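Proteasome activator protein PA26 (Trypanosoma brucei, PDB 1YAR) probably docks as a ring of identical subunits on the end of the 20S proteasome and opens its gate, allowing substrates to enter and products to leave. Local coordinates at residues 125-131 against 206-210; 143-147 against 199-203. One frame throughout, in Å; residues are numbered along the deposited sequence.

Contact 1 of 2, residues 125-131 against 206-210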
loop_
_atom_site.group_PDB
_atom_site.type_symbol
_atom_site.label_atom_id
_atom_site.label_comp_id
_atom_site.label_asym_id
_atom_site.label_seq_id
_atom_site.Cartn_x
_atom_site.Cartn_y
_atom_site.Cartn_z
ATOM N N GLU O 125 39.122 -35.611 -88.051
ATOM C CA GLU O 125 40.377 -34.950 -88.428
ATOM C C GLU O 125 41.395 -35.966 -88.946
ATOM O O GLU O 125 42.062 -35.727 -89.950
ATOM C CB GLU O 125 40.993 -34.181 -87.246
ATOM C CG GLU O 125 42.123 -33.229 -87.672
ATOM C CD GLU O 125 42.879 -32.588 -86.510
ATOM O OE1 GLU O 125 42.408 -32.668 -85.345
ATOM O OE2 GLU O 125 43.969 -32.019 -86.757
ATOM N N LEU O 126 41.519 -37.090 -88.253
ATOM C CA LEU O 126 42.381 -38.173 -88.737
ATOM C C LEU O 126 42.006 -38.601 -90.157
ATOM O O LEU O 126 42.873 -38.688 -91.028
ATOM C CB LEU O 126 42.360 -39.366 -87.772
ATOM C CG LEU O 126 42.959 -40.696 -88.253
ATOM C CD1 LEU O 126 44.456 -40.559 -88.450
ATOM C CD2 LEU O 126 42.664 -41.799 -87.239
ATOM N N GLU O 127 40.722 -38.861 -90.391
ATOM C CA GLU O 127 40.278 -39.397 -91.682
ATOM C C GLU O 127 40.296 -38.394 -92.815
ATOM O O GLU O 127 40.704 -38.725 -93.936
ATOM C CB GLU O 127 38.863 -39.973 -91.563
ATOM C CG GLU O 127 38.752 -41.174 -90.651
ATOM C CD GLU O 127 37.406 -41.854 -90.806
ATOM O OE1 GLU O 127 36.905 -41.895 -91.940
ATOM O OE2 GLU O 127 36.835 -42.331 -89.815
ATOM N N ILE O 128 39.846 -37.175 -92.527
ATOM C CA ILE O 128 39.694 -36.153 -93.556
ATOM C C ILE O 128 41.004 -35.382 -93.773
ATOM O O ILE O 128 41.461 -35.213 -94.909
ATOM C CB ILE O 128 38.539 -35.175 -93.194
ATOM C CG1 ILE O 128 37.202 -35.913 -92.980
ATOM C CG2 ILE O 128 38.421 -34.050 -94.223
ATOM C CD1 ILE O 128 36.836 -36.935 -94.029
ATOM N N LYS O 129 41.604 -34.918 -92.686
ATOM C CA LYS O 129 42.776 -34.076 -92.802
ATOM C C LYS O 129 44.077 -34.872 -92.851
ATOM O O LYS O 129 44.822 -34.739 -93.814
ATOM C CB LYS O 129 42.814 -33.029 -91.694
ATOM C CG LYS O 129 41.641 -32.069 -91.729
ATOM C CD LYS O 129 41.739 -31.098 -90.564
ATOM C CE LYS O 129 40.664 -30.013 -90.613
ATOM N NZ LYS O 129 40.742 -29.158 -89.366
ATOM N N THR O 130 44.349 -35.688 -91.830
ATOM C CA THR O 130 45.632 -36.401 -91.735
ATOM C C THR O 130 45.826 -37.376 -92.912
ATOM O O THR O 130 46.925 -37.443 -93.486
ATOM C CB THR O 130 45.734 -37.159 -90.401
ATOM O OG1 THR O 130 45.317 -36.307 -89.329
ATOM C CG2 THR O 130 47.187 -37.504 -90.055
ATOM N N LEU O 131 44.765 -38.122 -93.250
ATOM C CA LEU O 131 44.832 -39.128 -94.315
ATOM C C LEU O 131 44.485 -38.550 -95.674
ATOM O O LEU O 131 44.685 -39.216 -96.694
ATOM C CB LEU O 131 43.922 -40.324 -94.001
ATOM C CG LEU O 131 44.269 -41.133 -92.739
ATOM C CD1 LEU O 131 43.218 -42.216 -92.550
ATOM C CD2 LEU O 131 45.710 -41.717 -92.762
ATOM N N HIS O 206 53.719 -37.392 -88.862
ATOM C CA HIS O 206 52.501 -36.627 -88.551
ATOM C C HIS O 206 51.342 -37.581 -88.254
ATOM O O HIS O 206 50.552 -37.361 -87.333
ATOM C CB HIS O 206 52.138 -35.773 -89.763
ATOM C CG HIS O 206 51.092 -34.729 -89.500
ATOM N ND1 HIS O 206 51.273 -33.702 -88.599
ATOM C CD2 HIS O 206 49.881 -34.514 -90.076
ATOM C CE1 HIS O 206 50.205 -32.917 -88.604
ATOM N NE2 HIS O 206 49.344 -33.387 -89.489
ATOM N N LEU O 207 51.256 -38.645 -89.049
ATOM C CA LEU O 207 50.270 -39.702 -88.813
ATOM C C LEU O 207 50.473 -40.405 -87.456
ATOM O O LEU O 207 49.488 -40.673 -86.737
ATOM C CB LEU O 207 50.272 -40.726 -89.970
ATOM C CG LEU O 207 49.227 -41.863 -89.861
ATOM C CD1 LEU O 207 47.774 -41.332 -89.684
ATOM C CD2 LEU O 207 49.304 -42.780 -91.087
ATOM N N SER O 208 51.727 -40.712 -87.115
ATOM C CA SER O 208 52.027 -41.383 -85.851
ATOM C C SER O 208 51.599 -40.521 -84.653
ATOM O O SER O 208 51.085 -41.039 -83.660
ATOM C CB SER O 208 53.505 -41.776 -85.749
ATOM O OG SER O 208 54.343 -40.648 -85.550
ATOM N N THR O 209 51.796 -39.208 -84.764
ATOM C CA THR O 209 51.331 -38.271 -83.721
ATOM C C THR O 209 49.807 -38.340 -83.546
ATOM O O THR O 209 49.329 -38.439 -82.412
ATOM C CB THR O 209 51.754 -36.842 -84.071
ATOM O OG1 THR O 209 53.179 -36.796 -84.132
ATOM C CG2 THR O 209 51.370 -35.876 -82.932
ATOM N N MET O 210 49.067 -38.289 -84.652
ATOM C CA MET O 210 47.604 -38.375 -84.603
ATOM C C MET O 210 47.142 -39.704 -84.029
ATOM O O MET O 210 46.355 -39.742 -83.088
ATOM C CB MET O 210 46.984 -38.163 -85.979
ATOM C CG MET O 210 46.725 -36.704 -86.304
ATOM S SD MET O 210 45.307 -35.866 -85.517
ATOM C CE MET O 210 44.952 -36.764 -83.999
#

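Contact 2 of 2, residues 143-147 against 199-203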
loop_
_atom_site.group_PDB
_atom_site.type_symbol
_atom_site.label_atom_id
_atom_site.label_comp_id
_atom_site.label_asym_id
_atom_site.label_seq_id
_atom_site.Cartn_x
_atom_site.Cartn_y
_atom_site.Cartn_z
ATOM N N PRO O 143 46.490 -29.958 -94.697
ATOM C CA PRO O 143 47.635 -29.787 -93.800
ATOM C C PRO O 143 48.615 -30.985 -93.757
ATOM O O PRO O 143 49.735 -30.861 -93.244
ATOM C CB PRO O 143 46.975 -29.573 -92.429
ATOM C CG PRO O 143 45.635 -30.330 -92.516
ATOM C CD PRO O 143 45.240 -30.224 -93.959
ATOM N N THR O 144 48.216 -32.128 -94.288
ATOM C CA THR O 144 49.103 -33.283 -94.277
ATOM C C THR O 144 50.087 -33.150 -95.461
ATOM O O THR O 144 49.713 -32.625 -96.519
ATOM C CB THR O 144 48.245 -34.579 -94.324
ATOM O OG1 THR O 144 49.063 -35.737 -94.099
ATOM C CG2 THR O 144 47.667 -34.789 -95.711
ATOM N N PRO O 145 51.351 -33.535 -95.282
ATOM C CA PRO O 145 52.329 -33.420 -96.376
ATOM C C PRO O 145 51.927 -34.202 -97.633
ATOM O O PRO O 145 52.230 -33.784 -98.755
ATOM C CB PRO O 145 53.614 -33.974 -95.756
ATOM C CG PRO O 145 53.433 -33.686 -94.295
ATOM C CD PRO O 145 51.977 -34.017 -94.036
ATOM N N ILE O 146 51.222 -35.311 -97.433
ATOM C CA ILE O 146 50.760 -36.130 -98.532
ATOM C C ILE O 146 49.560 -36.949 -98.073
ATOM O O ILE O 146 49.543 -37.457 -96.951
ATOM C CB ILE O 146 51.935 -37.003 -99.098
ATOM C CG1 ILE O 146 51.689 -37.351 -100.557
ATOM C CG2 ILE O 146 52.252 -38.226 -98.228
ATOM C CD1 ILE O 146 52.906 -38.054 -101.217
ATOM N N GLY O 147 48.554 -37.053 -98.924
ATOM C CA GLY O 147 47.362 -37.814 -98.574
ATOM C C GLY O 147 47.267 -39.226 -99.121
ATOM O O GLY O 147 48.233 -39.777 -99.639
ATOM N N LYS O 199 57.993 -36.315 -98.336
ATOM C CA LYS O 199 56.586 -36.188 -97.920
ATOM C C LYS O 199 56.048 -37.433 -97.219
ATOM O O LYS O 199 55.313 -37.323 -96.245
ATOM C CB LYS O 199 55.712 -35.824 -99.108
ATOM C CG LYS O 199 55.921 -34.393 -99.514
ATOM C CD LYS O 199 55.058 -34.007 -100.669
ATOM C CE LYS O 199 55.390 -32.573 -101.032
ATOM N NZ LYS O 199 54.307 -31.946 -101.833
ATOM N N VAL O 200 56.429 -38.611 -97.710
ATOM C CA VAL O 200 56.152 -39.850 -96.969
ATOM C C VAL O 200 56.822 -39.860 -95.587
ATOM O O VAL O 200 56.188 -40.248 -94.613
ATOM C CB VAL O 200 56.516 -41.120 -97.791
ATOM C CG1 VAL O 200 56.332 -42.365 -96.936
ATOM C CG2 VAL O 200 55.632 -41.203 -99.041
ATOM N N GLU O 201 58.084 -39.422 -95.491
ATOM C CA GLU O 201 58.759 -39.350 -94.179
ATOM C C GLU O 201 58.021 -38.417 -93.201
ATOM O O GLU O 201 57.837 -38.751 -92.035
ATOM C CB GLU O 201 60.204 -38.855 -94.276
ATOM C CG GLU O 201 61.179 -39.733 -95.050
ATOM C CD GLU O 201 62.561 -39.087 -95.136
ATOM O OE1 GLU O 201 62.962 -38.664 -96.250
ATOM O OE2 GLU O 201 63.232 -38.959 -94.083
ATOM N N LEU O 202 57.637 -37.244 -93.694
ATOM C CA LEU O 202 56.907 -36.260 -92.896
ATOM C C LEU O 202 55.503 -36.733 -92.552
ATOM O O LEU O 202 55.075 -36.606 -91.401
ATOM C CB LEU O 202 56.831 -34.931 -93.642
ATOM C CG LEU O 202 58.152 -34.272 -94.053
ATOM C CD1 LEU O 202 57.840 -33.088 -94.960
ATOM C CD2 LEU O 202 59.006 -33.848 -92.849
ATOM N N ALA O 203 54.772 -37.238 -93.552
ATOM C CA ALA O 203 53.407 -37.717 -93.323
ATOM C C ALA O 203 53.355 -38.881 -92.332
ATOM O O ALA O 203 52.449 -38.923 -91.500
ATOM C CB ALA O 203 52.738 -38.094 -94.621
#

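Contact 1 of 2, residues 125-131 against 206-210
Helices 111-130 and 183-226 run nearly antiparallel here, their short segments 11.1 Å apart at an angle of 163°, with Leu126 beside Met210 and Thr130 beside Leu207. The apolar centre is a cluster of leucine branches. Leu207 CD1 is the shared methyl, wedged 3.6 Å from Leu126 CD1 and 3.7 Å from Leu131 CD2, while Leu207 CD2 nears Leu131 alone. With CG of Leu207 anti to its own backbone N (chi1 -178°), the branched end swings out to meet both partners, and leucine suits the place because its side chain is long enough to set a methyl between them. These helices belong to the long-helix bundle of an 11S (PA28-type) activator subunit. Leu207 also packs on Ile42 of helix 24-57 and Leu83 of helix 71-99.

Thr130 presents both branches to the opposite helix. Its CG2 lies 3.9 Å from Leu207 CD1 and approaches the His206 ring obliquely at CD2, while OG1 is 3.4 Å from Met210 CG. That hydroxyl also makes a weak hydrogen bond back to Glu125 O, a carbonyl already taken by Lys129 N and Thr130 N; the latter bond closes a wider pi-type turn. Met210 is modelled in two conformers; in the one described, bends at chi2 and chi3 fold it over Thr130. His206 ND1 is hydrogen-bonded to Glu92 of a second subunit, leaving ring carbon CD2 to meet the threonine.

Contact 2 of 2, residues 143-147 against 199-203
The puckered Pro145 ring lies against helix 183-226 with Ala203 CB over one face, 4.2 Å from CD, and with Leu202 CB beyond its outer rim, 3.7 Å from CG. Tyr149 of a second subunit also packs on this proline. A compact ring fits here because it fills the shallow surface between successive helix turns, while its nitrogen carries no N-H that would need a partner.

Ile146, next along the loop, also points to the helix. Its CG1 is anti to the backbone N (chi1 -154°), which leaves CG2 in the crowded position between the backbone N and the carbonyl carbon, facing Ala203. That methyl is 3.6 Å from Ala203 CB, and Ile146 CG2 is also 3.8 Å from Lys199 O. Alanine suits this approach, since its single methyl lets the loop come close to the helix; Tyr80 of helix 71-99 touches both side chains. The CB atoms of Ile146 and Lys199 are 4.0 Å apart, and the two side chains cross at about a right angle.

Lys199 runs extended beyond CG and passes its methylenes alongside the Pro145 carbonyl, CD being 3.4 Å from Pro145 O. Its ammonium makes a cation-pi contact with Tyr149 of the second subunit, so the aliphatic part serves this chain and the charge serves the interface.

No hydrogen bond joins the two segments: Ala203 N is bonded within the helix to Lys199 O. The loop is therefore held on this helix by van der Waals packing, including a carbonyl against the Lys199 methylenes; of its polar groups, the Thr144 hydroxyl probably links to helix 111-130, and Gly147 N is hydrogen-bonded to Glu135 of the second subunit.

Contacts 1 and 2 lie with centres about 10 Å apart on one long helix, 183-226, which supplies the second segment of each. In chain order contact 2 is nested inside contact 1: contact 1 lies in the last part of helix 111-130, the loop before helix 150-166 makes the second, and the chain then returns through 199-203 to 206-210. They meet directly where Thr130 O lies 2.8 Å from Thr144 OG1, a probable hydrogen bond, and where Lys129 packs on Pro143. Helix 183-226 in contact 1, and the loop with the same helix in contact 2, touch the second subunit, while helix 111-130 meets a third, consistent with a ring-forming activator.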